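Local coordinates for phosphoribosylaminoimidazole carboxylase (Bombyx mori, PDB 4JA0), which probably carries out two steps of de novo purine synthesis, joining an AIR carboxylase and a SAICAR synthetase in one chain, at residues A[282-287]-A[378-383]; A[323-328]-A[389-394]; A[383-388]-A[400-405]. All coordinates share one frame; numbering follows the deposited sequence.

Contact 1. Residues A[282-287]-A[378-383]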
loop_
_atom_site.group_PDB
_atom_site.type_symbol
_atom_site.label_atom_id
_atom_site.label_comp_id
_atom_site.label_asym_id
_atom_site.label_seq_id
_atom_site.Cartn_x
_atom_site.Cartn_y
_atom_site.Cartn_z
ATOM N N CYS A 282 11.940 1.477 -25.094
ATOM C CA CYS A 282 11.272 1.871 -26.327
ATOM C C CYS A 282 11.618 0.976 -27.507
ATOM O O CYS A 282 10.776 0.695 -28.366
ATOM C CB CYS A 282 11.627 3.325 -26.665
ATOM S SG CYS A 282 11.006 4.499 -25.446
ATOM N N GLN A 283 12.871 0.545 -27.544
ATOM C CA GLN A 283 13.333 -0.373 -28.568
ATOM C C GLN A 283 12.633 -1.736 -28.437
ATOM O O GLN A 283 12.353 -2.377 -29.444
ATOM C CB GLN A 283 14.857 -0.495 -28.512
ATOM C CG GLN A 283 15.566 0.729 -29.084
ATOM C CD GLN A 283 17.079 0.695 -28.916
ATOM O OE1 GLN A 283 17.818 1.361 -29.659
ATOM N NE2 GLN A 283 17.549 -0.080 -27.939
ATOM N N LYS A 284 12.305 -2.145 -27.209
ATOM C CA LYS A 284 11.502 -3.346 -27.010
ATOM C C LYS A 284 10.090 -3.186 -27.561
ATOM O O LYS A 284 9.493 -4.169 -28.043
ATOM C CB LYS A 284 11.410 -3.739 -25.533
ATOM C CG LYS A 284 12.632 -4.434 -24.987
ATOM C CD LYS A 284 12.346 -4.934 -23.574
ATOM C CE LYS A 284 13.562 -5.611 -22.961
ATOM N NZ LYS A 284 13.222 -6.422 -21.748
ATOM N N ILE A 285 9.537 -1.980 -27.447
ATOM C CA ILE A 285 8.238 -1.698 -28.035
ATOM C C ILE A 285 8.394 -1.717 -29.527
ATOM O O ILE A 285 7.639 -2.390 -30.228
ATOM C CB ILE A 285 7.683 -0.323 -27.634
ATOM C CG1 ILE A 285 7.559 -0.230 -26.110
ATOM C CG2 ILE A 285 6.331 -0.086 -28.306
ATOM C CD1 ILE A 285 7.033 1.070 -25.623
ATOM N N ALA A 286 9.408 -1.011 -30.006
ATOM C CA ALA A 286 9.619 -0.896 -31.440
ATOM C C ALA A 286 9.764 -2.273 -32.092
ATOM O O ALA A 286 9.109 -2.575 -33.112
ATOM C CB ALA A 286 10.853 -0.025 -31.733
ATOM N N LYS A 287 10.592 -3.111 -31.470
ATOM C CA LYS A 287 10.924 -4.414 -32.022
ATOM C C LYS A 287 9.655 -5.199 -32.180
ATOM O O LYS A 287 9.413 -5.779 -33.221
ATOM C CB LYS A 287 11.884 -5.143 -31.096
ATOM C CG LYS A 287 12.301 -6.522 -31.508
ATOM C CD LYS A 287 12.984 -6.527 -32.833
ATOM C CE LYS A 287 13.390 -7.934 -33.126
ATOM N NZ LYS A 287 14.089 -8.453 -31.908
ATOM N N ILE A 378 1.262 -1.907 -19.169
ATOM C CA ILE A 378 2.396 -2.012 -18.245
ATOM C C ILE A 378 3.659 -2.722 -18.794
ATOM O O ILE A 378 4.764 -2.574 -18.240
ATOM C CB ILE A 378 1.904 -2.621 -16.924
ATOM C CG1 ILE A 378 1.794 -1.540 -15.864
ATOM C CG2 ILE A 378 2.772 -3.781 -16.435
ATOM C CD1 ILE A 378 1.395 -2.143 -14.527
ATOM N N TYR A 379 3.500 -3.465 -19.890
ATOM C CA TYR A 379 4.616 -4.147 -20.538
ATOM C C TYR A 379 4.813 -3.657 -21.968
ATOM O O TYR A 379 3.841 -3.348 -22.664
ATOM C CB TYR A 379 4.398 -5.664 -20.530
ATOM C CG TYR A 379 4.047 -6.199 -19.175
ATOM C CD1 TYR A 379 5.027 -6.354 -18.200
ATOM C CD2 TYR A 379 2.733 -6.546 -18.857
ATOM C CE1 TYR A 379 4.716 -6.836 -16.938
ATOM C CE2 TYR A 379 2.409 -7.033 -17.596
ATOM C CZ TYR A 379 3.407 -7.171 -16.641
ATOM O OH TYR A 379 3.111 -7.648 -15.385
ATOM N N PRO A 380 6.079 -3.570 -22.411
ATOM C CA PRO A 380 6.385 -3.073 -23.757
ATOM C C PRO A 380 5.752 -3.895 -24.874
ATOM O O PRO A 380 5.210 -3.305 -25.818
ATOM C CB PRO A 380 7.918 -3.171 -23.832
ATOM C CG PRO A 380 8.304 -4.112 -22.766
ATOM C CD PRO A 380 7.299 -3.920 -21.676
ATOM N N ASP A 381 5.767 -5.221 -24.752
ATOM C CA ASP A 381 5.138 -6.051 -25.769
ATOM C C ASP A 381 3.656 -5.755 -25.838
ATOM O O ASP A 381 3.091 -5.610 -26.915
ATOM C CB ASP A 381 5.367 -7.540 -25.504
ATOM C CG ASP A 381 6.792 -7.972 -25.813
ATOM O OD1 ASP A 381 7.334 -7.515 -26.840
ATOM O OD2 ASP A 381 7.363 -8.781 -25.050
ATOM N N SER A 382 3.027 -5.611 -24.690
ATOM C CA SER A 382 1.597 -5.392 -24.702
ATOM C C SER A 382 1.202 -4.018 -25.243
ATOM O O SER A 382 0.070 -3.828 -25.683
ATOM C CB SER A 382 1.009 -5.634 -23.309
ATOM O OG SER A 382 1.588 -4.756 -22.370
ATOM N N ALA A 383 2.127 -3.067 -25.245
ATOM C CA ALA A 383 1.816 -1.744 -25.790
ATOM C C ALA A 383 1.858 -1.813 -27.301
ATOM O O ALA A 383 1.020 -1.221 -27.980
ATOM C CB ALA A 383 2.784 -0.693 -25.273
#
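Ile285 and Lys284, on helix 279-291, meet Pro380 in a partly buried helix-to-helix contact at the first turn of helix 380-391. The evidence for close packing is the CA-to-CA distance of 4.9 Å between Ile285 and Pro380. The apolar centre of the contact is Ile285 CG1 against Pro380 CB at 3.7 Å, the two side chains crossing at about a right angle. CG1 lies beside the backbone N of Ile285 (chi1 -58°), which places this branch rather than CG2 against the proline. On the exposed side, Lys284 CB reaches the same Pro380 CB at 3.9 Å, while the extended lysine chain carries its amine away from the helix end. Pro380 follows Tyr379, the N-cap residue, whose carbonyl O accepts a hydrogen bond from Ser382 OG at 2.7 Å. That donor approaches at a C=O...OG angle of 118° and is tilted 31° from the carbonyl plane. The Tyr379 ring turns away from helix 279-291 and makes a cation-pi contact with Arg332 of a third subunit. Two helices side by side on one face of a parallel sheet, in strand order 2-1-3-4-5, belong to the flavodoxin-like, three-layer alpha/beta/alpha fold of the AIR carboxylase (PurE) family.

Contact 2. Residues A[323-328]-A[389-394]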
loop_
_atom_site.group_PDB
_atom_site.type_symbol
_atom_site.label_atom_id
_atom_site.label_comp_id
_atom_site.label_asym_id
_atom_site.label_seq_id
_atom_site.Cartn_x
_atom_site.Cartn_y
_atom_site.Cartn_z
ATOM N N ALA A 323 -3.248 6.627 -40.493
ATOM C CA ALA A 323 -3.585 6.355 -39.103
ATOM C C ALA A 323 -2.415 6.706 -38.185
ATOM O O ALA A 323 -1.244 6.607 -38.567
ATOM C CB ALA A 323 -3.961 4.905 -38.937
ATOM N N LEU A 324 -2.733 7.057 -36.948
ATOM C CA LEU A 324 -1.715 7.548 -36.059
ATOM C C LEU A 324 -1.963 7.092 -34.640
ATOM O O LEU A 324 -3.039 7.316 -34.085
ATOM C CB LEU A 324 -1.694 9.077 -36.144
ATOM C CG LEU A 324 -0.656 9.844 -35.343
ATOM C CD1 LEU A 324 0.726 9.385 -35.748
ATOM C CD2 LEU A 324 -0.837 11.329 -35.594
ATOM N N VAL A 325 -0.962 6.451 -34.050
ATOM C CA VAL A 325 -1.011 6.050 -32.647
ATOM C C VAL A 325 0.215 6.547 -31.903
ATOM O O VAL A 325 1.343 6.312 -32.350
ATOM C CB VAL A 325 -1.085 4.539 -32.505
ATOM C CG1 VAL A 325 -0.954 4.164 -31.053
ATOM C CG2 VAL A 325 -2.396 4.038 -33.040
ATOM N N PHE A 326 -0.004 7.225 -30.775
ATOM C CA PHE A 326 1.086 7.667 -29.894
ATOM C C PHE A 326 1.275 6.765 -28.686
ATOM O O PHE A 326 0.311 6.440 -27.981
ATOM C CB PHE A 326 0.837 9.076 -29.386
ATOM C CG PHE A 326 0.832 10.103 -30.451
ATOM C CD1 PHE A 326 1.966 10.320 -31.219
ATOM C CD2 PHE A 326 -0.293 10.881 -30.672
ATOM C CE1 PHE A 326 1.972 11.287 -32.215
ATOM C CE2 PHE A 326 -0.294 11.860 -31.660
ATOM C CZ PHE A 326 0.836 12.061 -32.434
ATOM N N ILE A 327 2.522 6.386 -28.434
ATOM C CA ILE A 327 2.861 5.665 -27.212
ATOM C C ILE A 327 3.708 6.551 -26.320
ATOM O O ILE A 327 4.737 7.076 -26.767
ATOM C CB ILE A 327 3.583 4.340 -27.517
ATOM C CG1 ILE A 327 2.602 3.388 -28.229
ATOM C CG2 ILE A 327 4.162 3.717 -26.227
ATOM C CD1 ILE A 327 3.240 2.137 -28.767
ATOM N N ALA A 328 3.239 6.746 -25.081
ATOM C CA ALA A 328 3.930 7.611 -24.115
ATOM C C ALA A 328 4.705 6.832 -23.074
ATOM O O ALA A 328 4.116 6.129 -22.233
ATOM C CB ALA A 328 2.945 8.563 -23.435
ATOM N N GLN A 389 -3.436 -3.736 -32.599
ATOM C CA GLN A 389 -4.864 -4.014 -32.610
ATOM C C GLN A 389 -5.653 -2.812 -33.119
ATOM O O GLN A 389 -6.667 -2.976 -33.805
ATOM C CB GLN A 389 -5.340 -4.432 -31.209
ATOM C CG GLN A 389 -4.906 -5.843 -30.800
ATOM C CD GLN A 389 -5.047 -6.131 -29.301
ATOM O OE1 GLN A 389 -5.204 -5.224 -28.480
ATOM N NE2 GLN A 389 -4.965 -7.407 -28.943
ATOM N N ILE A 390 -5.157 -1.610 -32.836
ATOM C CA ILE A 390 -5.824 -0.387 -33.278
ATOM C C ILE A 390 -5.672 -0.196 -34.791
ATOM O O ILE A 390 -6.644 0.089 -35.495
ATOM C CB ILE A 390 -5.262 0.848 -32.536
ATOM C CG1 ILE A 390 -5.724 0.830 -31.074
ATOM C CG2 ILE A 390 -5.719 2.143 -33.208
ATOM C CD1 ILE A 390 -5.043 1.806 -30.192
ATOM N N ILE A 391 -4.439 -0.351 -35.267
ATOM C CA ILE A 391 -4.102 -0.223 -36.673
ATOM C C ILE A 391 -4.621 -1.409 -37.541
ATOM O O ILE A 391 -4.889 -1.270 -38.756
ATOM C CB ILE A 391 -2.601 -0.013 -36.775
ATOM C CG1 ILE A 391 -2.278 1.349 -36.175
ATOM C CG2 ILE A 391 -2.118 -0.085 -38.193
ATOM C CD1 ILE A 391 -0.820 1.656 -36.129
ATOM N N GLY A 392 -4.756 -2.574 -36.910
ATOM C CA GLY A 392 -5.317 -3.731 -37.568
ATOM C C GLY A 392 -6.763 -3.539 -37.991
ATOM O O GLY A 392 -7.282 -4.302 -38.823
ATOM N N LEU A 393 -7.423 -2.520 -37.449
ATOM C CA LEU A 393 -8.781 -2.227 -37.886
ATOM C C LEU A 393 -8.764 -1.684 -39.325
ATOM O O LEU A 393 -9.787 -1.639 -39.997
ATOM C CB LEU A 393 -9.461 -1.244 -36.944
ATOM C CG LEU A 393 -9.757 -1.746 -35.534
ATOM C CD1 LEU A 393 -10.544 -0.708 -34.770
ATOM C CD2 LEU A 393 -10.496 -3.065 -35.546
ATOM N N GLN A 394 -7.591 -1.296 -39.807
ATOM C CA GLN A 394 -7.486 -0.748 -41.145
ATOM C C GLN A 394 -6.589 -1.579 -42.045
ATOM O O GLN A 394 -6.528 -1.364 -43.247
ATOM C CB GLN A 394 -6.926 0.665 -41.083
ATOM C CG GLN A 394 -7.996 1.695 -40.857
ATOM C CD GLN A 394 -7.429 3.059 -40.599
ATOM O OE1 GLN A 394 -6.290 3.199 -40.159
ATOM N NE2 GLN A 394 -8.225 4.082 -40.859
#
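Val325 meets Ile390 and Ile391 through branches whose positions follow largely from first torsions. In Val325 CG1 is anti to the backbone N (chi1 173°), which leaves CG2 beside that N and facing the helix end. In Ile390 a chi1 of -71° sets CG1 beside the backbone N and so leaves CG2, the branch that touches, anti to it; Ile391 touches with CG1. The distances bear this out: Val325 CG2 lies 3.8 Å from Ile390 CG2 and 4.1 Å from Ile391 CG1, so one valine methyl sits against both isoleucines, and the Val325 side chain lies at a slant to both of theirs. The backbones stay well apart, with the Val325 and Ile390 CA atoms 8.1 Å from each other, and no hydrogen bond spans the two segments; this is purely side-chain packing between a strand and the helix lying over it.

Nearer the subunit boundary, Ala323 points its CB at the carboxamide of Gln394, whose extended chain carries OE1 toward Ala323. The amide's other end is engaged outside the chain, since Gln394 NE2 makes a weak hydrogen bond to Leu393 O of the second subunit, and the converse bond is present too. Leu393 of that subunit also packs on Ala323, so this end of the contact is continuous with a subunit interface. Within the chain, strand 323-329 is the middle strand of the parallel five-stranded sheet; Ala323 and Val325 share backbone hydrogen bonds with Lys268, and Val325 also with Val270, on strand 267-273. Ile391 spreads across to that neighbouring strand, resting on His267 and Val269, and touches Leu294 in the loop after helix 279-291.

Contact 3. Residues A[383-388]-A[400-405]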
loop_
_atom_site.group_PDB
_atom_site.type_symbol
_atom_site.label_atom_id
_atom_site.label_comp_id
_atom_site.label_asym_id
_atom_site.label_seq_id
_atom_site.Cartn_x
_atom_site.Cartn_y
_atom_site.Cartn_z
ATOM N N ALA A 383 2.127 -3.067 -25.245
ATOM C CA ALA A 383 1.816 -1.744 -25.790
ATOM C C ALA A 383 1.858 -1.813 -27.301
ATOM O O ALA A 383 1.020 -1.221 -27.980
ATOM C CB ALA A 383 2.784 -0.693 -25.273
ATOM N N ALA A 384 2.824 -2.557 -27.831
ATOM C CA ALA A 384 2.918 -2.713 -29.282
ATOM C C ALA A 384 1.675 -3.442 -29.799
ATOM O O ALA A 384 1.166 -3.127 -30.871
ATOM C CB ALA A 384 4.186 -3.466 -29.656
ATOM N N LEU A 385 1.190 -4.404 -29.018
ATOM C CA LEU A 385 -0.000 -5.157 -29.363
ATOM C C LEU A 385 -1.245 -4.264 -29.383
ATOM O O LEU A 385 -2.084 -4.390 -30.276
ATOM C CB LEU A 385 -0.178 -6.327 -28.384
ATOM C CG LEU A 385 0.740 -7.551 -28.504
ATOM C CD1 LEU A 385 0.516 -8.505 -27.353
ATOM C CD2 LEU A 385 0.494 -8.292 -29.825
ATOM N N MET A 386 -1.385 -3.384 -28.398
ATOM C CA MET A 386 -2.499 -2.431 -28.412
ATOM C C MET A 386 -2.455 -1.564 -29.675
ATOM O O MET A 386 -3.474 -1.358 -30.332
ATOM C CB MET A 386 -2.465 -1.521 -27.180
ATOM C CG MET A 386 -3.608 -1.734 -26.218
ATOM S SD MET A 386 -5.267 -1.634 -26.940
ATOM C CE MET A 386 -5.381 0.143 -27.066
ATOM N N ALA A 387 -1.270 -1.055 -30.002
ATOM C CA ALA A 387 -1.072 -0.252 -31.202
ATOM C C ALA A 387 -1.417 -1.065 -32.444
ATOM O O ALA A 387 -2.085 -0.572 -33.368
ATOM C CB ALA A 387 0.360 0.255 -31.265
ATOM N N ALA A 388 -0.961 -2.312 -32.466
ATOM C CA ALA A 388 -1.278 -3.213 -33.578
ATOM C C ALA A 388 -2.774 -3.472 -33.720
ATOM O O ALA A 388 -3.318 -3.388 -34.823
ATOM C CB ALA A 388 -0.532 -4.530 -33.433
ATOM N N GLY A 400 -4.255 -10.031 -39.251
ATOM C CA GLY A 400 -3.897 -11.420 -39.468
ATOM C C GLY A 400 -2.769 -11.839 -38.534
ATOM O O GLY A 400 -2.873 -12.853 -37.825
ATOM N N ARG A 401 -1.705 -11.035 -38.491
ATOM C CA ARG A 401 -0.511 -11.374 -37.701
ATOM C C ARG A 401 -0.761 -11.480 -36.213
ATOM O O ARG A 401 -0.084 -12.241 -35.528
ATOM C CB ARG A 401 0.633 -10.384 -37.958
ATOM C CG ARG A 401 1.191 -10.463 -39.371
ATOM C CD ARG A 401 2.640 -9.995 -39.419
ATOM N NE ARG A 401 2.965 -9.348 -40.688
ATOM C CZ ARG A 401 4.196 -9.030 -41.088
ATOM N NH1 ARG A 401 5.248 -9.302 -40.324
ATOM N NH2 ARG A 401 4.374 -8.440 -42.264
ATOM N N LEU A 402 -1.723 -10.709 -35.717
ATOM C CA LEU A 402 -2.142 -10.812 -34.331
ATOM C C LEU A 402 -2.791 -12.172 -34.086
ATOM O O LEU A 402 -2.502 -12.835 -33.092
ATOM C CB LEU A 402 -3.112 -9.689 -33.984
ATOM C CG LEU A 402 -2.531 -8.263 -33.879
ATOM C CD1 LEU A 402 -3.643 -7.228 -33.821
ATOM C CD2 LEU A 402 -1.610 -8.101 -32.681
ATOM N N ARG A 403 -3.653 -12.609 -35.005
ATOM C CA ARG A 403 -4.324 -13.894 -34.835
ATOM C C ARG A 403 -3.356 -15.038 -34.978
ATOM O O ARG A 403 -3.473 -16.052 -34.286
ATOM C CB ARG A 403 -5.451 -14.062 -35.828
ATOM C CG ARG A 403 -6.458 -12.959 -35.782
ATOM C CD ARG A 403 -7.844 -13.473 -36.134
ATOM N NE ARG A 403 -8.666 -13.631 -34.942
ATOM C CZ ARG A 403 -9.973 -13.859 -34.964
ATOM N NH1 ARG A 403 -10.602 -13.944 -36.117
ATOM N NH2 ARG A 403 -10.651 -13.989 -33.836
ATOM N N SER A 404 -2.380 -14.864 -35.852
ATOM C CA SER A 404 -1.383 -15.891 -36.071
ATOM C C SER A 404 -0.522 -16.046 -34.824
ATOM O O SER A 404 -0.157 -17.152 -34.419
ATOM C CB SER A 404 -0.535 -15.518 -37.291
ATOM O OG SER A 404 0.492 -16.461 -37.529
ATOM N N LYS A 405 -0.246 -14.931 -34.173
ATOM C CA LYS A 405 0.554 -14.968 -32.968
ATOM C C LYS A 405 -0.161 -15.748 -31.844
ATOM O O LYS A 405 0.468 -16.515 -31.109
ATOM C CB LYS A 405 0.863 -13.540 -32.532
ATOM C CG LYS A 405 1.778 -13.438 -31.325
ATOM C CD LYS A 405 1.341 -12.317 -30.390
ATOM C CE LYS A 405 2.173 -12.338 -29.127
ATOM N NZ LYS A 405 3.623 -12.273 -29.474
#
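Leu402 points from helix 396-420 toward helix 380-391, and its two methyls make the closest approaches to Leu385 and Ala388. CD2 meets Leu385 CD2 at 3.6 Å and Ala388 CB at 3.8 Å, while CD1 lies over the backbone end of Ala388, 3.9 Å from its carbonyl carbon. The two leucine side chains run alongside each other in opposed directions. Leu385 starts out across the direction of the other helix and reaches it only with its end, because CG lies beside the backbone N (chi1 -74°). At the margin, Lys405 crosses Leu385 at about a right angle and applies its aliphatic part; the chain, bent at chi2 and chi4, brings CD to 4.2 Å from Leu385 CD2. No hydrogen bond joins the segments.

The short helical segments approach to 11.0 Å between axes and run at 136° between their N-to-C directions. They belong to two helices consecutive in the chain, joined by a short connection and steeply inclined to each other rather than lying antiparallel. The contact pairs helix 380-391 with the long helix 396-420 that comes last in the modelled chain, both segments falling in the AIR carboxylase family region, whose fold is flavodoxin-like.

Farther out, Leu292, in the loop after helix 279-291, touches Leu385, Ala388 and Leu402 together and so packs against this apolar group. Gly371 of the second subunit packs on Leu385, and Ser345 of that subunit on Leu402. On helix 396-420, Arg403 forms salt bridges with Glu177, on helix 162-183 of the SAICAR synthetase part, and with Glu318 of the second subunit.

From the N terminus, helix 279-291 opens contact 1, and strand 323-329 opens contact 2 before contact 1 closes at 378-383. Contacts 1 and 2 therefore cross. Contact 3 starts at Ala383, shared with contact 1, and the two run in series. Contact 2 closes at 389-394, over 60 intervening residues, and contact 3 at 400-405, over only 11, so these two cross as well. Helix 380-391 serves all three, packing from its N-terminal end against helix 279-291, then the C-terminal helix, then the central strand. Their side chains are continuous: Ile285 CG2 lies 3.8 Å from Ile327 CD1, linking contacts 1 and 2, and Gln389 CG lies 3.6 Å from Leu402 CD1, linking contacts 2 and 3.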